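Local coordinates for protein CT296 (Chlamydia trachomatis, PDB 3QH6) that is of unknown function but resembles Fe(II) 2-oxoglutarate-dependent enzymes in structure, belonging to a family of the cupin clan, at residues D78-E83 / G125-G130. Sequence-based numbering, arbitrary orientation.
Sequences DHLAAE and GLFFSG
D78 OD1 accepts two weak, bent hydrogen bonds from the next residue, from H79 N at 2.9 Å and from H79 ND1 at 3.1 Å, on the helix whose L80 and A81 meet the ring of F127. This is a helix laid against an antiparallel sheet: helix 77-85 packs on one face of the five-stranded sheet, a scaffold consistent with the cupin clan and with the likeness to Fe(II) 2-oxoglutarate-dependent enzymes. Strand 125-128 sits between strands 20-23 and 111-116, with F127 backbone-bonded to I21 and L126 to L114. Of 125-130, F127 alone touches 78-83. The CB of F127 points toward the helix, and with CG anti to the carbonyl carbon (chi1 -68°) the ring extends so that CE2 and CZ meet it. The F127 side chain also touches F23 of strand 20-23 and C111 and V113 of strand 111-116, while L126, on the opposite face, packs against L22, P133 and V136. The far end of the ring approaches the helix obliquely, and the contact is purely van der Waals: no hydrogen bond crosses it, and it buries just 117 Å² in all. The A81 methyl adds a looser touch, CB to F127 CE2 at 4.1 Å. Around the helix, E83 is tied by a salt bridge to K12 of helix 9-18; the CB of D78 points away from the strand, and its side chain touches V72 and K73 of helix 66-75. A81 CA lies 7.2 Å from F127 CA, the nearest backbone approach of the two segments. At the tip of the ring, F127 CZ rests 3.7 Å from L80 CB, and F127 CE2 comes equally close to the backbone N of A81.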
ATOM      1  N   ASP A  78       0.228  -8.126   3.918  1.00 17.16           N
ATOM      2  CA  ASP A  78       0.290  -8.303   5.378  1.00 23.24           C
ATOM      3  C   ASP A  78       1.515  -9.100   5.815  1.00 29.16           C
ATOM      4  O   ASP A  78       2.162  -8.758   6.817  1.00 22.85           O
ATOM      5  CB  ASP A  78      -0.987  -8.938   5.970  1.00 31.68           C
ATOM      6  CG  ASP A  78      -1.554 -10.100   5.134  1.00 41.13           C
ATOM      7  OD1 ASP A  78      -0.920 -10.560   4.141  1.00 34.46           O
ATOM      8  OD2 ASP A  78      -2.670 -10.569   5.500  1.00 37.93           O
ATOM      9  N   HIS A  79       1.838 -10.156   5.072  1.00 20.08           N
ATOM     10  CA  HIS A  79       2.987 -10.978   5.420  1.00 19.42           C
ATOM     11  C   HIS A  79       4.283 -10.229   5.095  1.00 21.43           C
ATOM     12  O   HIS A  79       5.246 -10.312   5.843  1.00 20.39           O
ATOM     13  CB  HIS A  79       2.913 -12.355   4.710  1.00 23.31           C
ATOM     14  CG  HIS A  79       1.837 -13.240   5.260  1.00 30.75           C
ATOM     15  ND1 HIS A  79       0.540 -13.232   4.781  1.00 48.90           N
ATOM     16  CD2 HIS A  79       1.855 -14.144   6.270  1.00 43.31           C
ATOM     17  CE1 HIS A  79      -0.188 -14.096   5.468  1.00 43.79           C
ATOM     18  NE2 HIS A  79       0.584 -14.661   6.378  1.00 40.79           N
ATOM     19  N   LEU A  80       4.293  -9.455   4.013  1.00 17.14           N
ATOM     20  CA  LEU A  80       5.494  -8.686   3.647  1.00 15.49           C
ATOM     21  C   LEU A  80       5.777  -7.572   4.645  1.00 20.92           C
ATOM     22  O   LEU A  80       6.930  -7.342   5.043  1.00 21.78           O
ATOM     23  CB  LEU A  80       5.353  -8.103   2.251  1.00 14.94           C
ATOM     24  CG  LEU A  80       5.300  -9.172   1.145  1.00 19.63           C
ATOM     25  CD1 LEU A  80       4.863  -8.500  -0.149  1.00 20.02           C
ATOM     26  CD2 LEU A  80       6.669  -9.901   1.014  1.00 21.90           C
ATOM     27  N   ALA A  81       4.720  -6.892   5.069  1.00 14.83           N
ATOM     28  CA  ALA A  81       4.850  -5.842   6.099  1.00 18.94           C
ATOM     29  C   ALA A  81       5.364  -6.422   7.419  1.00 27.24           C
ATOM     30  O   ALA A  81       6.227  -5.829   8.081  1.00 21.43           O
ATOM     31  CB  ALA A  81       3.494  -5.169   6.322  1.00 18.30           C
ATOM     32  N   ALA A  82       4.865  -7.592   7.804  1.00 21.14           N
ATOM     33  CA  ALA A  82       5.278  -8.180   9.071  1.00 21.07           C
ATOM     34  C   ALA A  82       6.740  -8.563   8.964  1.00 23.07           C
ATOM     35  O   ALA A  82       7.508  -8.399   9.906  1.00 23.57           O
ATOM     36  CB  ALA A  82       4.419  -9.423   9.396  1.00 18.01           C
ATOM     37  N   GLU A  83       7.135  -9.088   7.803  1.00 19.44           N
ATOM     38  CA  GLU A  83       8.531  -9.502   7.602  1.00 23.96           C
ATOM     39  C   GLU A  83       9.527  -8.322   7.696  1.00 26.72           C
ATOM     40  O   GLU A  83      10.575  -8.422   8.332  1.00 22.86           O
ATOM     41  CB  GLU A  83       8.678 -10.209   6.228  1.00 23.07           C
ATOM     42  CG  GLU A  83      10.038 -10.816   6.012  1.00 34.66           C
ATOM     43  CD  GLU A  83      10.067 -11.784   4.835  1.00 48.16           C
ATOM     44  OE1 GLU A  83       9.018 -11.928   4.149  1.00 39.46           O
ATOM     45  OE2 GLU A  83      11.142 -12.392   4.604  1.00 43.55           O
ATOM     46  N   GLY A 125       4.228   0.210  -4.996  1.00 20.07           N
ATOM     47  CA  GLY A 125       3.838   0.402  -3.602  1.00 19.92           C
ATOM     48  C   GLY A 125       5.014   0.778  -2.719  1.00 26.00           C
ATOM     49  O   GLY A 125       6.139   0.380  -2.965  1.00 21.95           O
ATOM     50  N   LEU A 126       4.742   1.562  -1.684  1.00 18.59           N
ATOM     51  CA  LEU A 126       5.761   2.029  -0.751  1.00 15.26           C
ATOM     52  C   LEU A 126       5.425   1.503   0.635  1.00 19.29           C
ATOM     53  O   LEU A 126       4.327   1.783   1.129  1.00 15.29           O
ATOM     54  CB  LEU A 126       5.793   3.586  -0.748  1.00 21.62           C
ATOM     55  CG  LEU A 126       6.723   4.311   0.250  1.00 23.23           C
ATOM     56  CD1 LEU A 126       8.200   4.056  -0.087  1.00 20.70           C
ATOM     57  CD2 LEU A 126       6.458   5.813   0.282  1.00 24.72           C
ATOM     58  N   PHE A 127       6.310   0.705   1.246  1.00 16.26           N
ATOM     59  CA  PHE A 127       6.132   0.335   2.647  1.00 12.90           C
ATOM     60  C   PHE A 127       6.842   1.410   3.465  1.00 20.53           C
ATOM     61  O   PHE A 127       7.960   1.777   3.133  1.00 15.02           O
ATOM     62  CB  PHE A 127       6.807  -0.971   3.007  1.00 15.48           C
ATOM     63  CG  PHE A 127       6.179  -2.199   2.362  1.00 19.28           C
ATOM     64  CD1 PHE A 127       6.494  -2.535   1.047  1.00 19.83           C
ATOM     65  CD2 PHE A 127       5.326  -3.024   3.100  1.00 18.24           C
ATOM     66  CE1 PHE A 127       5.965  -3.694   0.451  1.00 16.92           C
ATOM     67  CE2 PHE A 127       4.773  -4.191   2.511  1.00 15.36           C
ATOM     68  CZ  PHE A 127       5.080  -4.515   1.196  1.00 15.93           C
ATOM     69  N   PHE A 128       6.248   1.872   4.559  1.00 13.06           N
ATOM     70  CA  PHE A 128       6.932   2.857   5.382  1.00 12.14           C
ATOM     71  C   PHE A 128       6.324   2.873   6.770  1.00 16.97           C
ATOM     72  O   PHE A 128       5.224   2.376   6.971  1.00 14.90           O
ATOM     73  CB  PHE A 128       6.806   4.273   4.767  1.00 18.37           C
ATOM     74  CG  PHE A 128       5.370   4.822   4.727  1.00 20.14           C
ATOM     75  CD1 PHE A 128       4.921   5.711   5.703  1.00 15.22           C
ATOM     76  CD2 PHE A 128       4.495   4.463   3.700  1.00 15.58           C
ATOM     77  CE1 PHE A 128       3.625   6.214   5.665  1.00 15.71           C
ATOM     78  CE2 PHE A 128       3.193   4.950   3.653  1.00 18.26           C
ATOM     79  CZ  PHE A 128       2.753   5.831   4.639  1.00 15.73           C
ATOM     80  N   SER A 129       7.007   3.481   7.739  1.00 21.54           N
ATOM     81  CA  SER A 129       6.339   3.687   9.006  1.00 18.16           C
ATOM     82  C   SER A 129       6.411   5.145   9.389  1.00 20.59           C
ATOM     83  O   SER A 129       7.241   5.872   8.901  1.00 18.74           O
ATOM     84  CB  SER A 129       6.884   2.755  10.102  1.00 31.84           C
ATOM     85  OG  SER A 129       8.025   3.266  10.721  1.00 39.01           O
ATOM     86  N   GLY A 130       5.512   5.571  10.254  1.00 15.54           N
ATOM     87  CA  GLY A 130       5.458   6.985  10.625  1.00 19.14           C
ATOM     88  C   GLY A 130       4.891   7.875   9.527  1.00 25.54           C
ATOM     89  O   GLY A 130       4.047   7.459   8.752  1.00 24.73           O
TER